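Local structure of guanine deaminase (Escherichia coli, 6OHB) at residues Leu41-Gly45 / Lys46-Phe50; Trp101-Lys104 / His105-Thr109; Pro253-Gly257 / Tyr258-Tyr262. The protein catalyses the zinc-dependent hydrolytic deamination of guanine to xanthine and ammonia, a step of purine degradation, as a member of the amidohydrolase superfamily. All coordinates share one frame; numbering follows the deposited sequence.

Contact 1 (Leu41-Gly45 / Lys46-Phe50); sequences LIKQG and KVEWF
Leu41 O takes two backbone donors at once, Glu48 N at 2.7 Å and Trp49 N at 3.1 Å, which marks a classic beta bulge in the hairpin of strands 38-43 and 46-50. Both N-H groups come tilted from the carbonyl plane, the first bond being the more bent (135° at hydrogen). Leu41 N completes the pair with a nearly straight bond to Trp49 O, while Leu41 CD1 packs on Trp49 CB at 4.0 Å. At the other end, Lys43 and Lys46 exchange bonds around a type I' turn: Lys43 N gives to Lys46 O at 2.9 Å, and Lys46 N reaches Lys43 O from above its carbonyl plane. A water donates to both Lys43 O and Glu48 OE1. Glu48, its chain bent at chi2 (79°), lays OE1 beside Lys43, 3.2 Å from Lys43 CB. Lys43 NZ and Glu48 OE2 remain 4.3 Å apart, too far for a salt bridge. Outside the hairpin, Ile42 bonds to Lys9 of strand 8-12 through the backbone, and Val47 to Gly383 and Lys384. The chemistry implies that the backbone carries the hairpin, with Lys43 and Glu48 probably adding a modest attraction.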
loop_
_atom_site.group_PDB
_atom_site.type_symbol
_atom_site.label_atom_id
_atom_site.label_comp_id
_atom_site.label_asym_id
_atom_site.label_seq_id
_atom_site.Cartn_x
_atom_site.Cartn_y
_atom_site.Cartn_z
ATOM N N LEU A 41 29.152 -5.142 -18.370
ATOM C CA LEU A 41 30.331 -4.314 -18.550
ATOM C C LEU A 41 29.899 -2.939 -19.036
ATOM O O LEU A 41 29.150 -2.831 -20.018
ATOM C CB LEU A 41 31.301 -4.942 -19.553
ATOM C CG LEU A 41 32.049 -6.180 -19.070
ATOM C CD1 LEU A 41 32.862 -6.769 -20.208
ATOM C CD2 LEU A 41 32.936 -5.828 -17.885
ATOM N N ILE A 42 30.429 -1.911 -18.377
ATOM C CA ILE A 42 30.032 -0.521 -18.535
ATOM C C ILE A 42 31.241 0.275 -18.996
ATOM O O ILE A 42 32.332 0.143 -18.427
ATOM C CB ILE A 42 29.501 0.053 -17.203
ATOM C CG1 ILE A 42 28.304 -0.750 -16.705
ATOM C CG2 ILE A 42 29.184 1.539 -17.325
ATOM C CD1 ILE A 42 27.912 -0.389 -15.286
ATOM N N LYS A 43 31.037 1.127 -19.998
ATOM C CA LYS A 43 32.080 2.022 -20.482
ATOM C C LYS A 43 31.431 3.309 -20.965
ATOM O O LYS A 43 30.469 3.262 -21.739
ATOM C CB LYS A 43 32.889 1.379 -21.618
ATOM C CG LYS A 43 34.046 2.242 -22.110
ATOM C CD LYS A 43 34.449 1.903 -23.540
ATOM C CE LYS A 43 35.811 1.225 -23.593
ATOM N NZ LYS A 43 36.389 1.250 -24.966
ATOM N N GLN A 44 31.962 4.445 -20.513
ATOM C CA GLN A 44 31.451 5.762 -20.891
ATOM C C GLN A 44 29.950 5.858 -20.642
ATOM O O GLN A 44 29.177 6.297 -21.498
ATOM C CB GLN A 44 31.780 6.086 -22.347
ATOM C CG GLN A 44 33.258 6.273 -22.620
ATOM C CD GLN A 44 33.539 6.597 -24.070
ATOM O OE1 GLN A 44 34.073 5.770 -24.809
ATOM N NE2 GLN A 44 33.179 7.807 -24.487
ATOM N N GLY A 45 29.538 5.412 -19.456
ATOM C CA GLY A 45 28.155 5.502 -19.047
ATOM C C GLY A 45 27.183 4.643 -19.820
ATOM O O GLY A 45 25.970 4.808 -19.653
ATOM N N LYS A 46 27.663 3.725 -20.653
ATOM C CA LYS A 46 26.783 2.903 -21.466
ATOM C C LYS A 46 27.114 1.431 -21.276
ATOM O O LYS A 46 28.224 1.060 -20.882
ATOM C CB LYS A 46 26.884 3.266 -22.958
ATOM C CG LYS A 46 26.598 4.730 -23.270
ATOM C CD LYS A 46 26.536 4.965 -24.769
ATOM C CE LYS A 46 26.811 6.423 -25.108
ATOM N NZ LYS A 46 25.579 7.147 -25.520
ATOM N N VAL A 47 26.125 0.590 -21.574
ATOM C CA VAL A 47 26.323 -0.853 -21.609
ATOM C C VAL A 47 27.329 -1.196 -22.702
ATOM O O VAL A 47 27.033 -1.086 -23.899
ATOM C CB VAL A 47 24.993 -1.595 -21.830
ATOM C CG1 VAL A 47 25.240 -3.090 -22.016
ATOM C CG2 VAL A 47 24.043 -1.344 -20.656
ATOM N N GLU A 48 28.533 -1.601 -22.294
ATOM C CA GLU A 48 29.517 -2.087 -23.250
ATOM C C GLU A 48 29.237 -3.529 -23.633
ATOM O O GLU A 48 29.345 -3.898 -24.808
ATOM C CB GLU A 48 30.927 -1.967 -22.676
ATOM C CG GLU A 48 32.021 -2.242 -23.703
ATOM C CD GLU A 48 32.262 -1.052 -24.608
ATOM O OE1 GLU A 48 31.777 0.053 -24.279
ATOM O OE2 GLU A 48 32.927 -1.216 -25.652
ATOM N N TRP A 49 28.880 -4.356 -22.655
ATOM C CA TRP A 49 28.636 -5.764 -22.950
ATOM C C TRP A 49 27.714 -6.325 -21.881
ATOM O O TRP A 49 27.838 -5.973 -20.712
ATOM C CB TRP A 49 29.953 -6.560 -23.003
ATOM C CG TRP A 49 29.828 -7.986 -23.494
ATOM C CD1 TRP A 49 30.039 -8.436 -24.770
ATOM C CD2 TRP A 49 29.489 -9.145 -22.714
ATOM N NE1 TRP A 49 29.837 -9.799 -24.834
ATOM C CE2 TRP A 49 29.500 -10.258 -23.588
ATOM C CE3 TRP A 49 29.176 -9.352 -21.368
ATOM C CZ2 TRP A 49 29.203 -11.553 -23.156
ATOM C CZ3 TRP A 49 28.881 -10.639 -20.943
ATOM C CH2 TRP A 49 28.895 -11.720 -21.834
ATOM N N PHE A 50 26.793 -7.189 -22.278
ATOM C CA PHE A 50 25.932 -7.833 -21.303
ATOM C C PHE A 50 25.725 -9.286 -21.688
ATOM O O PHE A 50 25.516 -9.593 -22.865
ATOM C CB PHE A 50 24.580 -7.124 -21.196
ATOM C CG PHE A 50 23.600 -7.849 -20.334
ATOM C CD1 PHE A 50 23.826 -7.976 -18.977
ATOM C CD2 PHE A 50 22.466 -8.419 -20.877
ATOM C CE1 PHE A 50 22.932 -8.649 -18.174
ATOM C CE2 PHE A 50 21.569 -9.094 -20.076
ATOM C CZ PHE A 50 21.801 -9.210 -18.725
HETATM O O HOH W 1 30.183 2.175 -24.207
#

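Contact 2 (Trp101-Lys104 / His105-Thr109); sequences WLNK and HTFPT
Trp101 and His105 form an edge-to-face aromatic pair one turn apart on helix 98-111, which has a wider pi-type turn here. A chi1 of 174°, CG opposite the backbone N, carries the Trp101 indole to His105. His105 turns its edge to the six-membered ring, planes at 64° and centroids 5.1 Å apart, with ND1 over that face; this buried nitrogen has no polar partner in the model. Lys104 CB lies over the centre of one face of the His105 ring, a CH-pi contact. On another side of the helix, Leu102 CD2 meets Thr106 CG2 and Phe107 CE1. The backbone sets the spacing: Thr106 N to Trp101 O and Phe107 N to Leu102 O each span five residues, and Trp101 O also takes the ordinary four-residue bond from His105 N. Pro108, lacking an N-H, kinks the helix. Farther out, Lys104 NZ forms a salt bridge with Glu96, and Thr106 touches Gln87, a substrate-binding residue by similarity. The Leu102 side chain comes within about 4 Å of that of Phe210, another such residue, and about 8 Å of the zinc ion. Thr109 OG1 donates to His105 O at 2.6 Å.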
loop_
_atom_site.group_PDB
_atom_site.type_symbol
_atom_site.label_atom_id
_atom_site.label_comp_id
_atom_site.label_asym_id
_atom_site.label_seq_id
_atom_site.Cartn_x
_atom_site.Cartn_y
_atom_site.Cartn_z
ATOM N N TRP A 101 -8.777 19.659 -3.280
ATOM C CA TRP A 101 -7.409 19.299 -2.913
ATOM C C TRP A 101 -6.419 20.283 -3.517
ATOM O O TRP A 101 -5.443 20.678 -2.868
ATOM C CB TRP A 101 -7.095 17.874 -3.378
ATOM C CG TRP A 101 -5.665 17.442 -3.188
ATOM C CD1 TRP A 101 -4.601 17.727 -4.000
ATOM C CD2 TRP A 101 -5.149 16.629 -2.125
ATOM N NE1 TRP A 101 -3.456 17.151 -3.501
ATOM C CE2 TRP A 101 -3.766 16.470 -2.352
ATOM C CE3 TRP A 101 -5.723 16.022 -1.004
ATOM C CZ2 TRP A 101 -2.948 15.729 -1.497
ATOM C CZ3 TRP A 101 -4.909 15.286 -0.154
ATOM C CH2 TRP A 101 -3.538 15.147 -0.406
ATOM N N LEU A 102 -6.667 20.691 -4.760
ATOM C CA LEU A 102 -5.794 21.644 -5.432
ATOM C C LEU A 102 -5.824 22.990 -4.724
ATOM O O LEU A 102 -4.777 23.594 -4.469
ATOM C CB LEU A 102 -6.218 21.790 -6.895
ATOM C CG LEU A 102 -5.604 20.806 -7.889
ATOM C CD1 LEU A 102 -6.423 20.777 -9.162
ATOM C CD2 LEU A 102 -4.159 21.171 -8.187
ATOM N N ASN A 103 -7.020 23.471 -4.383
ATOM C CA ASN A 103 -7.097 24.810 -3.805
ATOM C C ASN A 103 -6.712 24.864 -2.327
ATOM O O ASN A 103 -6.263 25.917 -1.860
ATOM C CB ASN A 103 -8.510 25.380 -3.978
ATOM C CG ASN A 103 -8.902 25.535 -5.440
ATOM O OD1 ASN A 103 -8.541 26.517 -6.092
ATOM N ND2 ASN A 103 -9.650 24.567 -5.959
ATOM N N LYS A 104 -6.821 23.757 -1.590
ATOM C CA LYS A 104 -6.536 23.764 -0.159
ATOM C C LYS A 104 -5.114 23.349 0.193
ATOM O O LYS A 104 -4.561 23.854 1.175
ATOM C CB LYS A 104 -7.523 22.862 0.588
ATOM C CG LYS A 104 -8.948 23.380 0.550
ATOM C CD LYS A 104 -9.779 22.816 1.684
ATOM C CE LYS A 104 -11.019 22.115 1.163
ATOM N NZ LYS A 104 -11.761 21.464 2.274
ATOM N N HIS A 105 -4.509 22.443 -0.569
ATOM C CA HIS A 105 -3.214 21.880 -0.214
ATOM C C HIS A 105 -2.165 22.113 -1.289
ATOM O O HIS A 105 -1.046 22.537 -0.973
ATOM C CB HIS A 105 -3.357 20.375 0.064
ATOM C CG HIS A 105 -4.349 20.052 1.139
ATOM N ND1 HIS A 105 -5.453 19.258 0.917
ATOM C CD2 HIS A 105 -4.401 20.415 2.442
ATOM C CE1 HIS A 105 -6.146 19.148 2.036
ATOM N NE2 HIS A 105 -5.529 19.839 2.977
ATOM N N THR A 106 -2.506 21.875 -2.558
ATOM C CA THR A 106 -1.510 21.885 -3.625
ATOM C C THR A 106 -0.894 23.269 -3.806
ATOM O O THR A 106 0.335 23.421 -3.781
ATOM C CB THR A 106 -2.155 21.415 -4.930
ATOM O OG1 THR A 106 -2.529 20.037 -4.808
ATOM C CG2 THR A 106 -1.193 21.578 -6.097
ATOM N N PHE A 107 -1.740 24.296 -3.985
ATOM C CA PHE A 107 -1.223 25.637 -4.265
ATOM C C PHE A 107 -0.466 26.246 -3.090
ATOM O O PHE A 107 0.610 26.825 -3.316
ATOM C CB PHE A 107 -2.362 26.550 -4.727
ATOM C CG PHE A 107 -3.029 26.100 -5.995
ATOM C CD1 PHE A 107 -2.352 25.315 -6.915
ATOM C CD2 PHE A 107 -4.334 26.469 -6.270
ATOM C CE1 PHE A 107 -2.967 24.902 -8.082
ATOM C CE2 PHE A 107 -4.954 26.061 -7.436
ATOM C CZ PHE A 107 -4.269 25.276 -8.343
ATOM N N PRO A 108 -0.961 26.202 -1.842
ATOM C CA PRO A 108 -0.142 26.743 -0.740
ATOM C C PRO A 108 1.170 26.001 -0.564
ATOM O O PRO A 108 2.188 26.618 -0.226
ATOM C CB PRO A 108 -1.053 26.591 0.490
ATOM C CG PRO A 108 -2.430 26.462 -0.058
ATOM C CD PRO A 108 -2.272 25.731 -1.358
ATOM N N THR A 109 1.172 24.688 -0.793
ATOM C CA THR A 109 2.420 23.934 -0.746
ATOM C C THR A 109 3.395 24.441 -1.802
ATOM O O THR A 109 4.565 24.710 -1.505
ATOM C CB THR A 109 2.145 22.442 -0.933
ATOM O OG1 THR A 109 1.292 21.980 0.122
ATOM C CG2 THR A 109 3.447 21.653 -0.910
#

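Contact 3 (Pro253-Gly257 / Tyr258-Tyr262); sequences PDHDG and YLDVY
His255 and Asp260 meet where the loop after helix 242-251 turns into helix 258-264, on the rim of the TIM-barrel fold of the amidohydrolases. Their side chains cross at about a right angle, and the imidazole and carboxylate planes are 53° apart. Asp260 OD2 lies at the edge of the ring, in its plane, 3.8 Å from His255 CD2 and 3.7 Å from His255 CB. The meeting is one of packing, since His255 NE2 is 5.1 Å from Asp260 OD2. A chi1 of -171°, CG opposite the backbone N, carries the Asp260 carboxylate to the loop, and OD2 also accepts a weak but fairly straight hydrogen bond from Asp256 N at 3.4 Å. The other oxygen, OD1, is held by Gln264 and by a salt bridge to Arg287, so the carboxylate ties the loop and its own helix to helix 282-290.

Val261 comes from a different side: its side chain and that of His255 cross at about a right angle, Val261 CB over one ring face and CG2 3.7 Å from His255 CB. The ring also meets that of Tyr252. Asp256 is the centre of an inverse gamma turn, with a weak bond from Gly257 N to His255 O, and it turns the chain towards the helix. Gly257 follows with phi of 106°, a conformation open chiefly to glycine.

Tyr258 points away from the loop. Its hydroxyl bonds to Glu244, and its ring touches Phe210 and Cys239, substrate-binding residues by similarity, so Tyr258 probably backs the substrate pocket. Tyr262 likewise leads inward, bonding to the backbone oxygen of the zinc ligand His237. On the loop side, Val261 CG2 closes to 3.3 Å from Gly257 O.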
loop_
_atom_site.group_PDB
_atom_site.type_symbol
_atom_site.label_atom_id
_atom_site.label_comp_id
_atom_site.label_asym_id
_atom_site.label_seq_id
_atom_site.Cartn_x
_atom_site.Cartn_y
_atom_site.Cartn_z
ATOM N N PRO A 253 -16.186 25.923 -24.372
ATOM C CA PRO A 253 -17.428 25.317 -24.884
ATOM C C PRO A 253 -17.384 24.989 -26.369
ATOM O O PRO A 253 -18.198 24.178 -26.827
ATOM C CB PRO A 253 -18.490 26.381 -24.577
ATOM C CG PRO A 253 -17.732 27.667 -24.551
ATOM C CD PRO A 253 -16.365 27.343 -24.013
ATOM N N ASP A 254 -16.466 25.579 -27.134
ATOM C CA ASP A 254 -16.417 25.367 -28.574
ATOM C C ASP A 254 -15.512 24.213 -28.990
ATOM O O ASP A 254 -15.370 23.965 -30.191
ATOM C CB ASP A 254 -15.966 26.646 -29.283
ATOM C CG ASP A 254 -16.992 27.756 -29.182
ATOM O OD1 ASP A 254 -18.204 27.450 -29.220
ATOM O OD2 ASP A 254 -16.590 28.935 -29.072
ATOM N N HIS A 255 -14.909 23.502 -28.043
ATOM C CA HIS A 255 -14.104 22.328 -28.347
ATOM C C HIS A 255 -14.901 21.066 -28.025
ATOM O O HIS A 255 -15.809 21.084 -27.189
ATOM C CB HIS A 255 -12.793 22.347 -27.558
ATOM C CG HIS A 255 -11.867 23.461 -27.945
ATOM N ND1 HIS A 255 -11.945 24.721 -27.389
ATOM C CD2 HIS A 255 -10.835 23.502 -28.822
ATOM C CE1 HIS A 255 -11.006 25.491 -27.911
ATOM N NE2 HIS A 255 -10.318 24.775 -28.783
ATOM N N ASP A 256 -14.555 19.970 -28.694
ATOM C CA ASP A 256 -15.286 18.708 -28.549
ATOM C C ASP A 256 -14.769 17.875 -27.376
ATOM O O ASP A 256 -14.417 16.704 -27.523
ATOM C CB ASP A 256 -15.225 17.916 -29.853
ATOM C CG ASP A 256 -16.194 16.735 -29.870
ATOM O OD1 ASP A 256 -17.142 16.723 -29.053
ATOM O OD2 ASP A 256 -16.004 15.816 -30.698
ATOM N N GLY A 257 -14.728 18.474 -26.193
ATOM C CA GLY A 257 -14.302 17.792 -24.988
ATOM C C GLY A 257 -12.919 18.220 -24.528
ATOM O O GLY A 257 -12.304 19.154 -25.050
ATOM N N TYR A 258 -12.421 17.486 -23.530
ATOM C CA TYR A 258 -11.185 17.858 -22.847
ATOM C C TYR A 258 -9.965 17.662 -23.747
ATOM O O TYR A 258 -9.178 18.594 -23.964
ATOM C CB TYR A 258 -11.064 17.036 -21.561
ATOM C CG TYR A 258 -10.167 17.602 -20.478
ATOM C CD1 TYR A 258 -9.183 18.541 -20.765
ATOM C CD2 TYR A 258 -10.291 17.166 -19.163
ATOM C CE1 TYR A 258 -8.355 19.038 -19.768
ATOM C CE2 TYR A 258 -9.472 17.654 -18.164
ATOM C CZ TYR A 258 -8.507 18.589 -18.469
ATOM O OH TYR A 258 -7.698 19.073 -17.466
ATOM N N LEU A 259 -9.772 16.444 -24.262
ATOM C CA LEU A 259 -8.588 16.171 -25.071
ATOM C C LEU A 259 -8.548 17.033 -26.326
ATOM O O LEU A 259 -7.461 17.374 -26.814
ATOM C CB LEU A 259 -8.537 14.686 -25.443
ATOM C CG LEU A 259 -7.436 14.245 -26.422
ATOM C CD1 LEU A 259 -6.045 14.556 -25.885
ATOM C CD2 LEU A 259 -7.566 12.771 -26.770
ATOM N N ASP A 260 -9.713 17.409 -26.856
ATOM C CA ASP A 260 -9.725 18.199 -28.079
ATOM C C ASP A 260 -9.207 19.614 -27.864
ATOM O O ASP A 260 -8.723 20.230 -28.818
ATOM C CB ASP A 260 -11.128 18.245 -28.679
ATOM C CG ASP A 260 -11.144 18.879 -30.060
ATOM O OD1 ASP A 260 -10.772 18.190 -31.035
ATOM O OD2 ASP A 260 -11.524 20.067 -30.166
ATOM N N VAL A 261 -9.268 20.132 -26.637
ATOM C CA VAL A 261 -8.645 21.425 -26.361
ATOM C C VAL A 261 -7.143 21.342 -26.600
ATOM O O VAL A 261 -6.552 22.212 -27.249
ATOM C CB VAL A 261 -8.961 21.887 -24.928
ATOM C CG1 VAL A 261 -8.397 23.284 -24.695
ATOM C CG2 VAL A 261 -10.458 21.846 -24.677
ATOM N N TYR A 262 -6.505 20.285 -26.083
ATOM C CA TYR A 262 -5.074 20.109 -26.299
ATOM C C TYR A 262 -4.776 19.812 -27.760
ATOM O O TYR A 262 -3.788 20.312 -28.312
ATOM C CB TYR A 262 -4.543 18.973 -25.425
ATOM C CG TYR A 262 -4.668 19.201 -23.942
ATOM C CD1 TYR A 262 -4.201 20.371 -23.353
ATOM C CD2 TYR A 262 -5.253 18.243 -23.128
ATOM C CE1 TYR A 262 -4.319 20.577 -21.989
ATOM C CE2 TYR A 262 -5.375 18.438 -21.766
ATOM C CZ TYR A 262 -4.908 19.604 -21.201
ATOM O OH TYR A 262 -5.033 19.789 -19.844
#

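How the contacts relate
From the N terminus, contact 1 comes first and closes the tight hairpin of strands 38-43 and 46-50, at the edge of a small mixed sheet and away from the annotated sites. Contact 2 follows within helix 98-111, after strand 73-84, which carries the zinc ligands His82 and His84. Contact 3 closes the turn into helix 258-264, beyond strand 233-238 and its ligand His237. The three are in series; none nests or crosses. Contact 1 lies across the chain's centre from the others. Contacts 2 and 3 do not touch, their nearest atoms being about 9 Å apart, yet Leu102 of contact 2 and Tyr258 of contact 3 both come close to Phe210, probably a substrate-binding residue.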